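Long-range contacts in cysteine hydrolase (Pseudomonas syringae pv. phaseolicola 1448A, PDB 3IRV), which probably acts as a cysteine hydrolase of the isochorismatase family, on a substrate that is not established: residues I26-Q31 and I68-I73; L41-T46 and A173-D178. All blocks are in the same frame, centred on the assembly; numbering follows the deposited sequence.

Contact 1: residues I26-Q31 and I68-I73; sequences IVVDMQ and IYLRHI
Strands 26-28 and 68-72 run parallel, their axes 4.7 Å apart at closest approach and inclined by 23°. V27 makes both regular bonds of the pairing: its N donates to I68 O at 2.8 Å, nearly along the C=O axis, and its O accepts L70 N at 2.9 Å. Past V28 segment 26-31 leaves the strand. D29 N still reaches L70 O, over a less straight bond (139° at the hydrogen), and a water joins V27 O and L70 O to M30 N where the regular pairing ends. Q31 then replaces backbone with side chain. Its extended chain brings OE1 to H72 N at 2.9 Å and NE2 to H72 O at 3.0 Å, so one amide grips both polar backbone atoms of H72 and its flip is fixed; NE2 also bonds V102 O.

On one face, L70 lays CG against I26 CG2 (3.7 Å), while its CD1 meets V28 CG2. On the other, V27 and Y69 lie side by side, pointing the same way, and both touch L57 of helix 50-62. D29 OD2 passes H72 CB but has its strongest partner in K119, a salt bridge, and the D29 side chain also touches C152. An aspartate at the C-terminal end of a central parallel strand, beside a lysine and a cysteine, is consistent with the Asp-Lys-Cys catalytic triad of isochorismatase-like cysteine hydrolases.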
loop_
_atom_site.group_PDB
_atom_site.type_symbol
_atom_site.label_atom_id
_atom_site.label_comp_id
_atom_site.label_asym_id
_atom_site.label_seq_id
_atom_site.Cartn_x
_atom_site.Cartn_y
_atom_site.Cartn_z
ATOM N N ILE A 26 4.034 11.045 -12.796
ATOM C CA ILE A 26 4.638 9.722 -12.737
ATOM C C ILE A 26 3.765 8.734 -13.518
ATOM O O ILE A 26 2.586 8.516 -13.204
ATOM C CB ILE A 26 4.850 9.233 -11.299
ATOM C CG1 ILE A 26 5.622 10.281 -10.482
ATOM C CG2 ILE A 26 5.594 7.888 -11.305
ATOM C CD1 ILE A 26 5.771 9.906 -9.024
ATOM N N VAL A 27 4.353 8.156 -14.572
ATOM C CA VAL A 27 3.645 7.199 -15.437
ATOM C C VAL A 27 4.085 5.790 -15.031
ATOM O O VAL A 27 5.226 5.365 -15.312
ATOM C CB VAL A 27 3.975 7.426 -16.934
ATOM C CG1 VAL A 27 3.143 6.496 -17.779
ATOM C CG2 VAL A 27 3.718 8.914 -17.348
ATOM N N VAL A 28 3.198 5.095 -14.325
ATOM C CA VAL A 28 3.574 3.824 -13.709
ATOM C C VAL A 28 3.414 2.638 -14.659
ATOM O O VAL A 28 2.276 2.291 -15.040
ATOM C CB VAL A 28 2.738 3.575 -12.439
ATOM C CG1 VAL A 28 3.200 2.276 -11.741
ATOM C CG2 VAL A 28 2.795 4.816 -11.500
ATOM N N ASP A 29 4.545 2.028 -15.031
ATOM C CA ASP A 29 4.591 0.703 -15.651
ATOM C C ASP A 29 3.720 0.574 -16.915
ATOM O O ASP A 29 3.069 -0.459 -17.132
ATOM C CB ASP A 29 4.218 -0.368 -14.615
ATOM C CG ASP A 29 5.279 -0.506 -13.526
ATOM O OD1 ASP A 29 6.324 0.182 -13.631
ATOM O OD2 ASP A 29 5.038 -1.265 -12.567
ATOM N N MET A 30 3.737 1.606 -17.755
ATOM C CA MET A 30 3.052 1.499 -19.058
ATOM C C MET A 30 3.928 0.760 -20.084
ATOM O O MET A 30 4.281 1.280 -21.152
ATOM C CB MET A 30 2.482 2.851 -19.512
ATOM C CG MET A 30 1.306 3.327 -18.617
ATOM S SD MET A 30 -0.164 2.240 -18.589
ATOM C CE MET A 30 -0.874 2.739 -20.226
ATOM N N GLN A 31 4.204 -0.494 -19.735
ATOM C CA GLN A 31 5.125 -1.362 -20.466
ATOM C C GLN A 31 4.332 -2.345 -21.305
ATOM O O GLN A 31 3.165 -2.686 -20.983
ATOM C CB GLN A 31 5.997 -2.135 -19.468
ATOM C CG GLN A 31 6.944 -1.245 -18.653
ATOM C CD GLN A 31 7.484 -1.955 -17.455
ATOM O OE1 GLN A 31 6.900 -1.862 -16.367
ATOM N NE2 GLN A 31 8.578 -2.715 -17.633
ATOM N N ILE A 68 8.093 11.537 -15.495
ATOM C CA ILE A 68 8.898 10.385 -15.055
ATOM C C ILE A 68 8.153 9.104 -15.378
ATOM O O ILE A 68 6.999 8.953 -14.992
ATOM C CB ILE A 68 9.128 10.425 -13.534
ATOM C CG1 ILE A 68 9.853 11.729 -13.170
ATOM C CG2 ILE A 68 9.914 9.177 -13.065
ATOM C CD1 ILE A 68 9.896 12.082 -11.662
ATOM N N TYR A 69 8.809 8.183 -16.076
ATOM C CA TYR A 69 8.225 6.863 -16.325
ATOM C C TYR A 69 8.829 5.862 -15.358
ATOM O O TYR A 69 10.035 5.860 -15.167
ATOM C CB TYR A 69 8.566 6.391 -17.733
ATOM C CG TYR A 69 7.962 7.194 -18.850
ATOM C CD1 TYR A 69 6.853 6.691 -19.544
ATOM C CD2 TYR A 69 8.523 8.436 -19.266
ATOM C CE1 TYR A 69 6.283 7.403 -20.620
ATOM C CE2 TYR A 69 7.958 9.152 -20.330
ATOM C CZ TYR A 69 6.838 8.626 -21.003
ATOM O OH TYR A 69 6.319 9.371 -22.075
ATOM N N LEU A 70 8.001 5.022 -14.749
ATOM C CA LEU A 70 8.512 3.893 -13.973
ATOM C C LEU A 70 8.435 2.653 -14.856
ATOM O O LEU A 70 7.469 2.486 -15.630
ATOM C CB LEU A 70 7.637 3.624 -12.747
ATOM C CG LEU A 70 7.513 4.801 -11.783
ATOM C CD1 LEU A 70 6.706 4.354 -10.578
ATOM C CD2 LEU A 70 8.886 5.342 -11.376
ATOM N N ARG A 71 9.442 1.792 -14.754
ATOM C CA ARG A 71 9.403 0.489 -15.413
ATOM C C ARG A 71 9.748 -0.587 -14.409
ATOM O O ARG A 71 10.726 -0.439 -13.658
ATOM C CB ARG A 71 10.420 0.423 -16.560
ATOM C CG ARG A 71 10.224 1.515 -17.624
ATOM C CD ARG A 71 11.170 1.319 -18.834
ATOM N NE ARG A 71 12.575 1.248 -18.397
ATOM C CZ ARG A 71 13.609 1.100 -19.219
ATOM N NH1 ARG A 71 13.402 1.004 -20.521
ATOM N NH2 ARG A 71 14.851 1.028 -18.729
ATOM N N HIS A 72 8.958 -1.663 -14.386
ATOM C CA HIS A 72 9.261 -2.795 -13.538
ATOM C C HIS A 72 10.165 -3.724 -14.338
ATOM O O HIS A 72 9.728 -4.319 -15.332
ATOM C CB HIS A 72 7.976 -3.502 -13.130
ATOM C CG HIS A 72 8.152 -4.477 -12.004
ATOM N ND1 HIS A 72 7.091 -5.107 -11.378
ATOM C CD2 HIS A 72 9.270 -4.911 -11.371
ATOM C CE1 HIS A 72 7.550 -5.887 -10.417
ATOM N NE2 HIS A 72 8.867 -5.790 -10.393
ATOM N N ILE A 73 11.428 -3.804 -13.933
ATOM C CA ILE A 73 12.457 -4.521 -14.687
ATOM C C ILE A 73 13.408 -5.178 -13.677
ATOM O O ILE A 73 13.846 -4.518 -12.699
ATOM C CB ILE A 73 13.265 -3.558 -15.571
ATOM C CG1 ILE A 73 12.389 -2.943 -16.677
ATOM C CG2 ILE A 73 14.436 -4.317 -16.250
ATOM C CD1 ILE A 73 13.160 -2.056 -17.642
HETATM O O HOH W 1 5.896 3.722 -17.545
#

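Contact 2: residues L41-T46 and A173-D178; sequences LYVKST and ANAAMD
Two side-chain bonds join the loop 41-46 to the chain leaving strand 174-175. The shorter runs from S45 OG to A176 O at 2.7 Å, arriving in the carbonyl plane on a lone pair; OG occupies the crowded position between the backbone N and the carbonyl carbon (chi1 62°). A water donates a second bond to A176 O and accepts one from S45 N, so backbone and side chain of the same serine converge on a single carbonyl. Farther out, K44 NZ forms a salt bridge with D178 OD2 at 3.0 Å. The lysine chain is extended until its last torsion, where a bend (chi4 -87°) turns NZ onto the carboxylate, nearly along the C-O axis. D178 OD1 takes the backbone N of A189, so each carboxylate oxygen has its own partner.

Within the loop, V43 O accepts from both T46 N and T46 OG1, the latter at 2.7 Å, so one carbonyl takes two donors from T46. Packing fills in around these bonds. A175 CB packs against the turn, 3.2 Å from S45 OG and 3.9 Å from T46 CG2. V43 points toward segment 173-178: its CG1 rests on A176 O and meets M177 CB at 3.9 Å, the two side chains crossing at about a right angle.

V43 and T46 also touch T147, the last residue of strand 141-147, and T147 OG1 is hydrogen-bonded to A175 O. A176 touches T149 at the start of helix 149-162, and T46 packs on C35 of helix 32-35, so the contact lies between the end of strand 141-147, the start of helix 149-162 and the short helix 32-35.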
loop_
_atom_site.group_PDB
_atom_site.type_symbol
_atom_site.label_atom_id
_atom_site.label_comp_id
_atom_site.label_asym_id
_atom_site.label_seq_id
_atom_site.Cartn_x
_atom_site.Cartn_y
_atom_site.Cartn_z
ATOM N N LEU A 41 1.493 -10.171 -18.672
ATOM C CA LEU A 41 0.788 -9.607 -17.526
ATOM C C LEU A 41 -0.282 -8.603 -17.983
ATOM O O LEU A 41 -0.592 -7.653 -17.275
ATOM C CB LEU A 41 1.781 -8.959 -16.566
ATOM C CG LEU A 41 2.878 -9.858 -15.978
ATOM C CD1 LEU A 41 3.897 -8.990 -15.218
ATOM C CD2 LEU A 41 2.290 -10.942 -15.063
ATOM N N TYR A 42 -0.872 -8.893 -19.144
ATOM C CA TYR A 42 -1.836 -8.009 -19.797
ATOM C C TYR A 42 -3.000 -7.601 -18.889
ATOM O O TYR A 42 -3.651 -8.443 -18.269
ATOM C CB TYR A 42 -2.395 -8.707 -21.038
ATOM C CG TYR A 42 -3.462 -7.935 -21.798
ATOM C CD1 TYR A 42 -3.245 -6.615 -22.218
ATOM C CD2 TYR A 42 -4.691 -8.538 -22.093
ATOM C CE1 TYR A 42 -4.207 -5.932 -22.948
ATOM C CE2 TYR A 42 -5.657 -7.862 -22.800
ATOM C CZ TYR A 42 -5.409 -6.564 -23.230
ATOM O OH TYR A 42 -6.370 -5.879 -23.939
ATOM N N VAL A 43 -3.232 -6.289 -18.827
ATOM C CA VAL A 43 -4.316 -5.682 -18.053
ATOM C C VAL A 43 -5.169 -4.969 -19.117
ATOM O O VAL A 43 -4.785 -3.907 -19.623
ATOM C CB VAL A 43 -3.748 -4.637 -17.049
ATOM C CG1 VAL A 43 -4.886 -3.948 -16.300
ATOM C CG2 VAL A 43 -2.772 -5.305 -16.067
ATOM N N LYS A 44 -6.312 -5.552 -19.471
ATOM C CA LYS A 44 -7.102 -5.014 -20.593
ATOM C C LYS A 44 -7.586 -3.571 -20.440
ATOM O O LYS A 44 -7.689 -2.842 -21.441
ATOM C CB LYS A 44 -8.270 -5.941 -20.963
ATOM C CG LYS A 44 -9.307 -6.147 -19.888
ATOM C CD LYS A 44 -10.438 -7.026 -20.459
ATOM C CE LYS A 44 -11.574 -7.231 -19.463
ATOM N NZ LYS A 44 -11.343 -8.383 -18.544
ATOM N N SER A 45 -7.824 -3.124 -19.197
ATOM C CA SER A 45 -8.289 -1.743 -18.976
ATOM C C SER A 45 -7.223 -0.683 -19.306
ATOM O O SER A 45 -7.530 0.505 -19.403
ATOM C CB SER A 45 -8.760 -1.591 -17.533
ATOM O OG SER A 45 -7.674 -1.837 -16.646
ATOM N N THR A 46 -5.965 -1.104 -19.503
ATOM C CA THR A 46 -4.945 -0.139 -19.947
ATOM C C THR A 46 -5.326 0.539 -21.267
ATOM O O THR A 46 -4.950 1.681 -21.521
ATOM C CB THR A 46 -3.533 -0.776 -20.106
ATOM O OG1 THR A 46 -3.587 -1.915 -20.980
ATOM C CG2 THR A 46 -2.952 -1.226 -18.750
ATOM N N ALA A 173 -7.168 7.587 -15.333
ATOM C CA ALA A 173 -5.877 7.275 -15.941
ATOM C C ALA A 173 -5.056 6.283 -15.122
ATOM O O ALA A 173 -3.830 6.237 -15.243
ATOM C CB ALA A 173 -5.086 8.539 -16.258
ATOM N N ASN A 174 -5.737 5.462 -14.329
ATOM C CA ASN A 174 -5.122 4.341 -13.618
ATOM C C ASN A 174 -5.970 3.130 -13.936
ATOM O O ASN A 174 -7.193 3.178 -13.788
ATOM C CB ASN A 174 -5.105 4.590 -12.095
ATOM C CG ASN A 174 -3.978 5.551 -11.674
ATOM O OD1 ASN A 174 -2.829 5.135 -11.511
ATOM N ND2 ASN A 174 -4.306 6.844 -11.544
ATOM N N ALA A 175 -5.318 2.056 -14.358
ATOM C CA ALA A 175 -6.017 0.849 -14.836
ATOM C C ALA A 175 -5.876 -0.319 -13.868
ATOM O O ALA A 175 -4.759 -0.676 -13.512
ATOM C CB ALA A 175 -5.439 0.432 -16.193
ATOM N N ALA A 176 -7.007 -0.919 -13.476
ATOM C CA ALA A 176 -6.998 -2.064 -12.576
ATOM C C ALA A 176 -7.262 -3.373 -13.329
ATOM O O ALA A 176 -7.722 -3.366 -14.481
ATOM C CB ALA A 176 -8.039 -1.877 -11.469
ATOM N N MET A 177 -6.968 -4.486 -12.663
ATOM C CA MET A 177 -7.162 -5.787 -13.284
ATOM C C MET A 177 -8.107 -6.634 -12.445
ATOM O O MET A 177 -8.284 -6.401 -11.248
ATOM C CB MET A 177 -5.818 -6.496 -13.500
ATOM C CG MET A 177 -5.186 -7.082 -12.240
ATOM S SD MET A 177 -3.627 -7.937 -12.575
ATOM C CE MET A 177 -4.022 -8.931 -14.027
ATOM N N ASP A 178 -8.768 -7.583 -13.107
ATOM C CA ASP A 178 -9.638 -8.564 -12.424
ATOM C C ASP A 178 -8.739 -9.521 -11.659
ATOM O O ASP A 178 -7.618 -9.749 -12.074
ATOM C CB ASP A 178 -10.385 -9.413 -13.464
ATOM C CG ASP A 178 -11.285 -8.589 -14.381
ATOM O OD1 ASP A 178 -12.190 -7.893 -13.892
ATOM O OD2 ASP A 178 -11.095 -8.657 -15.615
HETATM O O HOH W 2 -8.516 -4.863 -16.714
#

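In the fold
From the N terminus the chain runs through 26-31, then 41-46, then 68-73, and reaches 173-178 only late, so the two contacts cross rather than nest. Contact 1 closes a loop of 36 residues, a beta-alpha-beta unit in which helix 50-62 links neighbouring parallel strands. Contact 2 starts inside that loop, ahead of the helix, and spans 126 residues to a far later part of the sheet. Strand 141-147 lies between the two: it pairs with strand 23-28 on one side and with 174-175 on the other. Thus contact 1 pairs the two strands of the early crossover, and contact 2, its centre about 14 Å from that of contact 1, ties the loop within it to the late strand 174-175.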